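Local coordinates for NAD_Gly3P_dh, NAD-dependent glycerol-3-phosphate dehydrogenase (Streptosporangium roseum, PDB 5OCM), which probably uses NADPH to reduce imines to amines, as an imine reductase related to the beta-hydroxyacid dehydrogenases, at residues A227-V239 / L270-E284. Residues are numbered along the deposited sequence; the frame is centred on the assembly and turned at random.
Sequences AYPALDATIDTHV and LAGGQGGLGYAAMIE. With 9RH (2,2,2-trifluoromethyl acetophenone hydrate), chain H; NAP (NADP nicotinamide-adenine-dinucleotide phosphate), chain B.
Y228 lies with one ring face over CA of A281, in the 3-10 segment 279-282, and the contact illustrates how the start of a helix can be tied to a turn and a 3-10 segment by pairing side-chain packing with backbone bonds. CA of A281 sits 3.7 Å from the centroid of the Y228 ring, 16° off its normal, a CH-pi contact, while the A281 methyl group packs against CD2. CG2 of I283 touches the hydroxyl end, and the carboxylate of E284 stands almost perpendicular to the ring. With CG anti to the carbonyl carbon (chi1 -44°), the ring swings onto A281 while the Y228 carbonyl O accepts a nearly straight bond from G278 N (2.8 Å, 169°). Replacing the tyrosine by an alanine would probably leave A281 without the ring it packs on, and CG2 of I283 without its contact at the hydroxyl end.

I235 is the second large contributor. Its CD1 reaches 3.6 Å to the carbonyl O of G278 and packs against A281 and M282, whereas CG2 meets CD2 of L270 at 4.0 Å. At this helix start, I235 N lies 2.8 Å from L277 O, almost on the line of that C=O, and D236 N meets a lone pair of G275 O (2.9 Å), so the 274-277 turn satisfies both amides.

Beyond it, the H238 ring has CD1 of Y279 over one face, the two rings set obliquely, and O1 of the bound ketone hydrate over the other; its ND1 bonds to W178 of the second subunit. The contact thus joins the start of helix 235-252 to the chain leaving helix 257-271, with Y279, A280 and I283 packed on helix 198-225.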
ATOM      1  N   ALA A 227      22.739   2.515  -1.315  1.00 13.31           N
ATOM      2  CA  ALA A 227      23.239   1.578  -2.311  1.00 13.65           C
ATOM      3  C   ALA A 227      22.053   0.707  -2.722  1.00 16.75           C
ATOM      4  O   ALA A 227      21.405   0.116  -1.863  1.00 14.21           O
ATOM      5  CB  ALA A 227      24.348   0.734  -1.738  1.00 14.96           C
ATOM      6  N   TYR A 228      21.818   0.631  -4.036  1.00 14.74           N
ATOM      7  CA  TYR A 228      20.565   0.146  -4.549  1.00 14.90           C
ATOM      8  C   TYR A 228      20.735  -0.932  -5.616  1.00 15.93           C
ATOM      9  O   TYR A 228      20.222  -0.780  -6.720  1.00 15.97           O
ATOM     10  CB  TYR A 228      19.811   1.362  -5.146  1.00 14.79           C
ATOM     11  CG  TYR A 228      19.862   2.606  -4.277  1.00 14.58           C
ATOM     12  CD1 TYR A 228      19.134   2.678  -3.115  1.00 14.19           C
ATOM     13  CD2 TYR A 228      20.595   3.708  -4.645  1.00 12.69           C
ATOM     14  CE1 TYR A 228      19.157   3.849  -2.320  1.00 14.60           C
ATOM     15  CE2 TYR A 228      20.645   4.852  -3.852  1.00 15.36           C
ATOM     16  CZ  TYR A 228      19.937   4.900  -2.688  1.00 15.12           C
ATOM     17  OH  TYR A 228      19.952   6.006  -1.879  1.00 17.26           O
ATOM     18  N   PRO A 229      21.380  -2.056  -5.279  1.00 17.76           N
ATOM     19  CA  PRO A 229      21.498  -3.110  -6.307  1.00 17.87           C
ATOM     20  C   PRO A 229      20.129  -3.704  -6.649  1.00 19.36           C
ATOM     21  O   PRO A 229      19.290  -3.836  -5.797  1.00 17.42           O
ATOM     22  CB  PRO A 229      22.422  -4.155  -5.640  1.00 20.58           C
ATOM     23  CG  PRO A 229      22.118  -4.014  -4.192  1.00 19.53           C
ATOM     24  CD  PRO A 229      21.966  -2.476  -4.013  1.00 17.29           C
ATOM     25  N   ALA A 230      19.954  -4.085  -7.906  1.00 19.43           N
ATOM     26  CA  ALA A 230      18.713  -4.678  -8.388  1.00 19.76           C
ATOM     27  C   ALA A 230      18.706  -6.160  -8.103  1.00 21.18           C
ATOM     28  O   ALA A 230      19.012  -6.956  -8.969  1.00 22.87           O
ATOM     29  CB  ALA A 230      18.543  -4.389  -9.864  1.00 18.71           C
ATOM     30  N   LEU A 231      18.403  -6.518  -6.863  1.00 18.97           N
ATOM     31  CA  LEU A 231      18.385  -7.903  -6.446  1.00 22.50           C
ATOM     32  C   LEU A 231      17.147  -8.651  -6.948  1.00 21.36           C
ATOM     33  O   LEU A 231      17.169  -9.837  -7.107  1.00 20.12           O
ATOM     34  CB  LEU A 231      18.509  -8.055  -4.958  1.00 25.43           C
ATOM     35  CG  LEU A 231      19.879  -7.463  -4.478  1.00 29.15           C
ATOM     36  CD1 LEU A 231      19.908  -7.386  -2.949  1.00 33.05           C
ATOM     37  CD2 LEU A 231      21.080  -8.235  -5.013  1.00 35.43           C
ATOM     38  N   ASP A 232      16.100  -7.905  -7.175  1.00 20.33           N
ATOM     39  CA  ASP A 232      14.815  -8.432  -7.658  1.00 22.60           C
ATOM     40  C   ASP A 232      14.523  -8.019  -9.075  1.00 20.63           C
ATOM     41  O   ASP A 232      14.370  -8.889  -9.945  1.00 23.66           O
ATOM     42  CB  ASP A 232      13.616  -8.118  -6.700  1.00 19.75           C
ATOM     43  CG  ASP A 232      13.644  -6.654  -6.146  1.00 19.81           C
ATOM     44  OD1 ASP A 232      14.369  -5.781  -6.680  1.00 17.24           O
ATOM     45  OD2 ASP A 232      12.885  -6.435  -5.173  1.00 21.42           O
ATOM     46  N   ALA A 233      14.444  -6.714  -9.333  1.00 18.49           N
ATOM     47  CA  ALA A 233      14.090  -6.153 -10.617  1.00 18.78           C
ATOM     48  C   ALA A 233      14.767  -4.802 -10.769  1.00 19.16           C
ATOM     49  O   ALA A 233      14.847  -4.020  -9.804  1.00 18.61           O
ATOM     50  CB  ALA A 233      12.579  -5.972 -10.701  1.00 17.67           C
ATOM     51  N   THR A 234      15.227  -4.471 -11.972  1.00 15.48           N
ATOM     52  CA  THR A 234      15.759  -3.167 -12.269  1.00 17.93           C
ATOM     53  C   THR A 234      14.644  -2.136 -12.504  1.00 16.55           C
ATOM     54  O   THR A 234      13.476  -2.470 -12.851  1.00 16.10           O
ATOM     55  CB  THR A 234      16.618  -3.196 -13.555  1.00 21.30           C
ATOM     56  OG1 THR A 234      15.799  -3.608 -14.653  1.00 19.28           O
ATOM     57  CG2 THR A 234      17.781  -4.180 -13.448  1.00 22.34           C
ATOM     58  N   ILE A 235      14.979  -0.860 -12.320  1.00 16.87           N
ATOM     59  CA  ILE A 235      14.064   0.208 -12.698  1.00 18.18           C
ATOM     60  C   ILE A 235      13.638   0.096 -14.186  1.00 19.51           C
ATOM     61  O   ILE A 235      12.473   0.344 -14.532  1.00 17.81           O
ATOM     62  CB  ILE A 235      14.623   1.566 -12.348  1.00 19.71           C
ATOM     63  CG1 ILE A 235      14.605   1.711 -10.811  1.00 19.67           C
ATOM     64  CG2 ILE A 235      13.777   2.688 -12.957  1.00 19.70           C
ATOM     65  CD1 ILE A 235      15.340   2.970 -10.324  1.00 18.87           C
ATOM     66  N   ASP A 236      14.565  -0.311 -15.063  1.00 18.36           N
ATOM     67  CA  ASP A 236      14.176  -0.508 -16.473  1.00 19.19           C
ATOM     68  C   ASP A 236      13.063  -1.548 -16.603  1.00 16.22           C
ATOM     69  O   ASP A 236      12.101  -1.351 -17.369  1.00 16.18           O
ATOM     70  CB  ASP A 236      15.387  -0.988 -17.325  1.00 22.91           C
ATOM     71  CG  ASP A 236      16.408   0.104 -17.591  1.00 24.55           C
ATOM     72  OD1 ASP A 236      16.013   1.273 -17.793  1.00 25.32           O
ATOM     73  OD2 ASP A 236      17.597  -0.261 -17.648  1.00 27.10           O
ATOM     74  N   THR A 237      13.162  -2.619 -15.847  1.00 15.13           N
ATOM     75  CA  THR A 237      12.139  -3.668 -15.880  1.00 17.55           C
ATOM     76  C   THR A 237      10.795  -3.128 -15.318  1.00 17.50           C
ATOM     77  O   THR A 237       9.712  -3.356 -15.915  1.00 14.31           O
ATOM     78  CB  THR A 237      12.622  -4.902 -15.109  1.00 21.44           C
ATOM     79  OG1 THR A 237      13.757  -5.420 -15.775  1.00 20.13           O
ATOM     80  CG2 THR A 237      11.615  -5.960 -15.001  1.00 20.07           C
ATOM     81  N   HIS A 238      10.875  -2.410 -14.205  1.00 17.12           N
ATOM     82  CA  HIS A 238       9.704  -1.711 -13.693  1.00 16.31           C
ATOM     83  C   HIS A 238       9.003  -0.835 -14.752  1.00 17.24           C
ATOM     84  O   HIS A 238       7.776  -0.890 -14.918  1.00 16.14           O
ATOM     85  CB  HIS A 238      10.037  -0.828 -12.447  1.00 16.14           C
ATOM     86  CG  HIS A 238      10.175  -1.592 -11.153  1.00 16.40           C
ATOM     87  ND1 HIS A 238       9.105  -1.786 -10.295  1.00 17.09           N
ATOM     88  CD2 HIS A 238      11.254  -2.125 -10.523  1.00 16.21           C
ATOM     89  CE1 HIS A 238       9.541  -2.413  -9.207  1.00 16.74           C
ATOM     90  NE2 HIS A 238      10.833  -2.629  -9.313  1.00 16.14           N
ATOM     91  N   VAL A 239       9.762   0.030 -15.421  1.00 18.53           N
ATOM     92  CA  VAL A 239       9.159   1.028 -16.307  1.00 17.97           C
ATOM     93  C   VAL A 239       8.486   0.336 -17.508  1.00 18.99           C
ATOM     94  O   VAL A 239       7.448   0.849 -17.992  1.00 17.95           O
ATOM     95  CB  VAL A 239      10.145   2.131 -16.777  1.00 23.73           C
ATOM     96  CG1 VAL A 239       9.678   2.904 -17.939  1.00 29.72           C
ATOM     97  CG2 VAL A 239      10.611   3.020 -15.579  1.00 21.20           C
ATOM     98  N   LEU A 270      15.850   7.360 -14.710  1.00 20.92           N
ATOM     99  CA  LEU A 270      16.407   6.916 -15.997  1.00 24.08           C
ATOM    100  C   LEU A 270      17.326   7.970 -16.621  1.00 24.38           C
ATOM    101  O   LEU A 270      18.395   7.626 -17.106  1.00 29.67           O
ATOM    102  CB  LEU A 270      15.287   6.575 -16.989  1.00 26.24           C
ATOM    103  CG  LEU A 270      14.435   5.385 -16.584  1.00 29.16           C
ATOM    104  CD1 LEU A 270      13.400   5.168 -17.676  1.00 33.80           C
ATOM    105  CD2 LEU A 270      15.214   4.175 -16.346  1.00 31.68           C
ATOM    106  N   ALA A 271      16.930   9.211 -16.552  1.00 20.00           N
ATOM    107  CA  ALA A 271      17.739  10.341 -17.049  1.00 26.67           C
ATOM    108  C   ALA A 271      19.054  10.482 -16.264  1.00 31.35           C
ATOM    109  O   ALA A 271      20.035  10.948 -16.828  1.00 30.21           O
ATOM    110  CB  ALA A 271      16.975  11.628 -16.979  1.00 23.71           C
ATOM    111  N   GLY A 272      19.058  10.094 -15.002  1.00 27.60           N
ATOM    112  CA  GLY A 272      20.294  10.017 -14.202  1.00 28.71           C
ATOM    113  C   GLY A 272      21.080   8.736 -14.366  1.00 27.25           C
ATOM    114  O   GLY A 272      22.013   8.498 -13.626  1.00 27.12           O
ATOM    115  N   GLY A 273      20.736   7.878 -15.340  1.00 20.58           N
ATOM    116  CA  GLY A 273      21.498   6.678 -15.578  1.00 20.91           C
ATOM    117  C   GLY A 273      21.256   5.520 -14.633  1.00 22.14           C
ATOM    118  O   GLY A 273      22.084   4.646 -14.523  1.00 22.51           O
ATOM    119  N   GLN A 274      20.101   5.492 -13.944  1.00 21.27           N
ATOM    120  CA  GLN A 274      19.869   4.564 -12.842  1.00 19.44           C
ATOM    121  C   GLN A 274      18.912   3.425 -13.197  1.00 20.43           C
ATOM    122  O   GLN A 274      18.452   2.677 -12.348  1.00 20.56           O
ATOM    123  CB  GLN A 274      19.379   5.323 -11.628  1.00 21.62           C
ATOM    124  CG  GLN A 274      20.410   6.280 -11.078  1.00 23.61           C
ATOM    125  CD  GLN A 274      19.824   7.134  -9.951  1.00 26.18           C
ATOM    126  OE1 GLN A 274      18.755   7.729 -10.110  1.00 26.59           O
ATOM    127  NE2 GLN A 274      20.523   7.201  -8.810  1.00 28.75           N
ATOM    128  N   GLY A 275      18.669   3.245 -14.494  1.00 21.42           N
ATOM    129  CA  GLY A 275      17.874   2.139 -14.986  1.00 20.31           C
ATOM    130  C   GLY A 275      18.257   0.765 -14.552  1.00 21.85           C
ATOM    131  O   GLY A 275      17.390  -0.132 -14.459  1.00 19.51           O
ATOM    132  N   GLY A 276      19.584   0.536 -14.300  1.00 19.92           N
ATOM    133  CA  GLY A 276      20.017  -0.764 -13.892  1.00 17.68           C
ATOM    134  C   GLY A 276      20.023  -1.024 -12.392  1.00 18.07           C
ATOM    135  O   GLY A 276      20.437  -2.099 -11.954  1.00 19.70           O
ATOM    136  N   LEU A 277      19.570  -0.030 -11.622  1.00 17.84           N
ATOM    137  CA  LEU A 277      19.480  -0.147 -10.168  1.00 18.03           C
ATOM    138  C   LEU A 277      18.096  -0.664  -9.747  1.00 17.30           C
ATOM    139  O   LEU A 277      17.146  -0.699 -10.553  1.00 17.21           O
ATOM    140  CB  LEU A 277      19.753   1.189  -9.513  1.00 18.27           C
ATOM    141  CG  LEU A 277      21.125   1.804  -9.794  1.00 17.70           C
ATOM    142  CD1 LEU A 277      21.246   3.146  -9.089  1.00 19.76           C
ATOM    143  CD2 LEU A 277      22.272   0.822  -9.496  1.00 17.65           C
ATOM    144  N   GLY A 278      18.005  -1.049  -8.475  1.00 17.39           N
ATOM    145  CA  GLY A 278      16.726  -1.452  -7.901  1.00 17.13           C
ATOM    146  C   GLY A 278      15.836  -0.229  -7.646  1.00 14.55           C
ATOM    147  O   GLY A 278      16.297   0.909  -7.591  1.00 16.01           O
ATOM    148  N   TYR A 279      14.568  -0.490  -7.403  1.00 12.78           N
ATOM    149  CA  TYR A 279      13.568   0.548  -7.230  1.00 13.65           C
ATOM    150  C   TYR A 279      13.860   1.458  -6.047  1.00 12.75           C
ATOM    151  O   TYR A 279      13.452   2.632  -6.043  1.00 13.36           O
ATOM    152  CB  TYR A 279      12.134  -0.029  -7.120  1.00 13.23           C
ATOM    153  CG  TYR A 279      11.053   0.968  -7.448  1.00 13.99           C
ATOM    154  CD1 TYR A 279      10.638   1.174  -8.760  1.00 14.32           C
ATOM    155  CD2 TYR A 279      10.461   1.746  -6.458  1.00 14.77           C
ATOM    156  CE1 TYR A 279       9.646   2.100  -9.078  1.00 14.31           C
ATOM    157  CE2 TYR A 279       9.505   2.713  -6.747  1.00 13.81           C
ATOM    158  CZ  TYR A 279       9.100   2.897  -8.079  1.00 14.62           C
ATOM    159  OH  TYR A 279       8.179   3.884  -8.368  1.00 14.54           O
ATOM    160  N   ALA A 280      14.574   0.960  -5.047  1.00 12.02           N
ATOM    161  CA  ALA A 280      14.922   1.805  -3.898  1.00 12.00           C
ATOM    162  C   ALA A 280      15.675   3.051  -4.253  1.00 13.73           C
ATOM    163  O   ALA A 280      15.632   4.044  -3.522  1.00 11.96           O
ATOM    164  CB  ALA A 280      15.660   0.971  -2.863  1.00 13.22           C
ATOM    165  N   ALA A 281      16.399   3.048  -5.378  1.00 13.62           N
ATOM    166  CA  ALA A 281      17.087   4.237  -5.874  1.00 14.01           C
ATOM    167  C   ALA A 281      16.141   5.410  -6.115  1.00 13.48           C
ATOM    168  O   ALA A 281      16.568   6.590  -6.093  1.00 15.00           O
ATOM    169  CB  ALA A 281      17.856   3.913  -7.121  1.00 14.42           C
ATOM    170  N   MET A 282      14.841   5.124  -6.277  1.00 14.33           N
ATOM    171  CA  MET A 282      13.819   6.161  -6.393  1.00 14.42           C
ATOM    172  C   MET A 282      13.752   7.091  -5.202  1.00 14.60           C
ATOM    173  O   MET A 282      13.225   8.207  -5.341  1.00 13.23           O
ATOM    174  CB  MET A 282      12.448   5.529  -6.623  1.00 16.11           C
ATOM    175  CG  MET A 282      12.324   4.916  -8.004  1.00 18.05           C
ATOM    176  SD  MET A 282      12.423   6.110  -9.353  1.00 18.49           S
ATOM    177  CE  MET A 282      11.133   7.230  -8.919  1.00 22.64           C
ATOM    178  N   ILE A 283      14.311   6.704  -4.046  1.00 13.10           N
ATOM    179  CA  ILE A 283      14.361   7.606  -2.927  1.00 13.49           C
ATOM    180  C   ILE A 283      14.949   8.963  -3.325  1.00 14.24           C
ATOM    181  O   ILE A 283      14.522  10.014  -2.789  1.00 15.00           O
ATOM    182  CB  ILE A 283      15.221   7.013  -1.745  1.00 13.69           C
ATOM    183  CG1 ILE A 283      15.159   7.870  -0.501  1.00 15.34           C
ATOM    184  CG2 ILE A 283      16.685   6.786  -2.112  1.00 14.60           C
ATOM    185  CD1 ILE A 283      13.784   7.858   0.119  1.00 13.62           C
ATOM    186  N   GLU A 284      15.916   8.959  -4.261  1.00 15.77           N
ATOM    187  CA  GLU A 284      16.575  10.209  -4.658  1.00 18.56           C
ATOM    188  C   GLU A 284      15.589  11.190  -5.325  1.00 16.88           C
ATOM    189  O   GLU A 284      15.785  12.388  -5.256  1.00 18.14           O
ATOM    190  CB  GLU A 284      17.773   9.945  -5.579  1.00 21.20           C
ATOM    191  CG  GLU A 284      18.841   9.072  -4.923  1.00 27.42           C
ATOM    192  CD  GLU A 284      20.120   8.897  -5.692  1.00 28.97           C
ATOM    193  OE1 GLU A 284      20.140   9.246  -6.859  1.00 29.79           O
ATOM    194  OE2 GLU A 284      21.095   8.419  -5.089  1.00 29.55           O
TER
HETATM  195  O1  9RH H 302       9.046  -4.507 -11.964  1.00 22.89           O
HETATM  196  C1  9RH H 302       7.909  -5.399 -11.986  1.00 21.87           C
HETATM  197  O2  9RH H 302       6.686  -4.739 -12.198  1.00 23.48           O
HETATM  198  C2  9RH H 302       7.801  -6.219 -10.702  1.00 21.42           C
HETATM  199  C3  9RH H 302       8.754  -6.074  -9.712  1.00 20.16           C
HETATM  200  C4  9RH H 302       8.598  -6.714  -8.490  1.00 22.92           C
HETATM  201  C5  9RH H 302       7.512  -7.525  -8.262  1.00 22.41           C
HETATM  202  C6  9RH H 302       6.566  -7.699  -9.260  1.00 22.43           C
HETATM  203  C7  9RH H 302       6.709  -7.036 -10.472  1.00 19.63           C
HETATM  204  C8  9RH H 302       8.185  -6.319 -13.138  1.00 24.60           C
HETATM  205  F1  9RH H 302       8.395  -5.603 -14.255  1.00 21.88           F
HETATM  206  F2  9RH H 302       7.171  -7.206 -13.337  1.00 26.60           F
HETATM  207  F3  9RH H 302       9.278  -6.997 -12.833  1.00 26.33           F
HETATM  208  PA  NAP B 301      15.707  -9.717 -16.969  1.00 21.10           P
HETATM  209  O1A NAP B 301      15.855  -8.402 -17.749  1.00 20.69           O
HETATM  210  O2A NAP B 301      16.633 -10.019 -15.821  1.00 21.05           O
HETATM  211  O5B NAP B 301      15.585 -10.967 -18.054  1.00 19.22           O
HETATM  212  C5B NAP B 301      15.031 -10.695 -19.325  1.00 18.29           C
HETATM  213  C4B NAP B 301      15.126 -12.036 -20.063  1.00 17.76           C
HETATM  214  O4B NAP B 301      14.539 -11.831 -21.354  1.00 16.97           O
HETATM  215  C3B NAP B 301      16.533 -12.600 -20.334  1.00 18.08           C
HETATM  216  O3B NAP B 301      16.405 -14.021 -20.263  1.00 17.92           O
HETATM  217  C2B NAP B 301      16.832 -12.111 -21.760  1.00 17.76           C
HETATM  218  O2B NAP B 301      17.790 -12.844 -22.462  1.00 17.56           O
HETATM  219  C1B NAP B 301      15.466 -12.341 -22.367  1.00 17.87           C
HETATM  220  N9A NAP B 301      15.278 -11.629 -23.621  1.00 17.32           N
HETATM  221  C8A NAP B 301      15.203 -10.300 -23.791  1.00 18.77           C
HETATM  222  N7A NAP B 301      15.069 -10.041 -25.110  1.00 20.11           N
HETATM  223  C5A NAP B 301      15.087 -11.231 -25.783  1.00 21.71           C
HETATM  224  C6A NAP B 301      15.021 -11.646 -27.185  1.00 22.81           C
HETATM  225  N6A NAP B 301      14.875 -10.679 -28.084  1.00 22.77           N
HETATM  226  N1A NAP B 301      15.145 -12.942 -27.494  1.00 21.08           N
HETATM  227  C2A NAP B 301      15.284 -13.862 -26.520  1.00 23.18           C
HETATM  228  N3A NAP B 301      15.385 -13.549 -25.191  1.00 20.26           N
HETATM  229  C4A NAP B 301      15.308 -12.267 -24.805  1.00 19.94           C
HETATM  230  O3  NAP B 301      14.186  -9.661 -16.596  1.00 17.40           O
HETATM  231  PN  NAP B 301      13.459 -10.514 -15.434  1.00 16.38           P
HETATM  232  O1N NAP B 301      13.491  -9.803 -14.114  1.00 17.17           O
HETATM  233  O2N NAP B 301      13.868 -11.967 -15.501  1.00 17.76           O
HETATM  234  O5D NAP B 301      12.004 -10.343 -15.979  1.00 14.22           O
HETATM  235  C5D NAP B 301      11.389 -11.297 -16.889  1.00 14.78           C
HETATM  236  C4D NAP B 301       9.937 -11.077 -17.064  1.00 15.14           C
HETATM  237  O4D NAP B 301       9.299 -11.447 -15.817  1.00 17.45           O
HETATM  238  C3D NAP B 301       9.576  -9.623 -17.332  1.00 15.63           C
HETATM  239  O3D NAP B 301       8.433  -9.649 -18.178  1.00 14.82           O
HETATM  240  C2D NAP B 301       9.165  -9.044 -15.969  1.00 15.00           C
HETATM  241  O2D NAP B 301       8.335  -7.853 -16.074  1.00 16.48           O
HETATM  242  C1D NAP B 301       8.585 -10.278 -15.319  1.00 17.04           C
HETATM  243  N1N NAP B 301       8.613 -10.238 -13.826  1.00 17.15           N
HETATM  244  C2N NAP B 301       9.751  -9.956 -13.186  1.00 16.06           C
HETATM  245  C3N NAP B 301       9.836  -9.880 -11.807  1.00 16.06           C
HETATM  246  C7N NAP B 301      11.093  -9.547 -11.040  1.00 16.14           C
HETATM  247  O7N NAP B 301      10.935  -9.178  -9.840  1.00 16.08           O
HETATM  248  N7N NAP B 301      12.271  -9.647 -11.661  1.00 15.57           N
HETATM  249  C4N NAP B 301       8.648 -10.032 -11.087  1.00 16.55           C
HETATM  250  C5N NAP B 301       7.433 -10.347 -11.767  1.00 17.44           C
HETATM  251  C6N NAP B 301       7.411 -10.410 -13.161  1.00 16.53           C
HETATM  252  P2B NAP B 301      19.347 -12.443 -22.383  1.00 17.02           P
HETATM  253  O1X NAP B 301      19.872 -12.950 -21.070  1.00 16.33           O
HETATM  254  O2X NAP B 301      19.874 -13.069 -23.601  1.00 16.64           O
HETATM  255  O3X NAP B 301      19.373 -10.950 -22.397  1.00 16.17           O
HETATM  256  O   HOH W   1      21.076   8.017  -2.609  1.00 28.16           O
HETATM  257  O   HOH W   2      21.969  -3.172  -9.893  1.00 19.99           O
HETATM  258  O   HOH W   3      13.180  -3.121  -7.737  1.00 17.35           O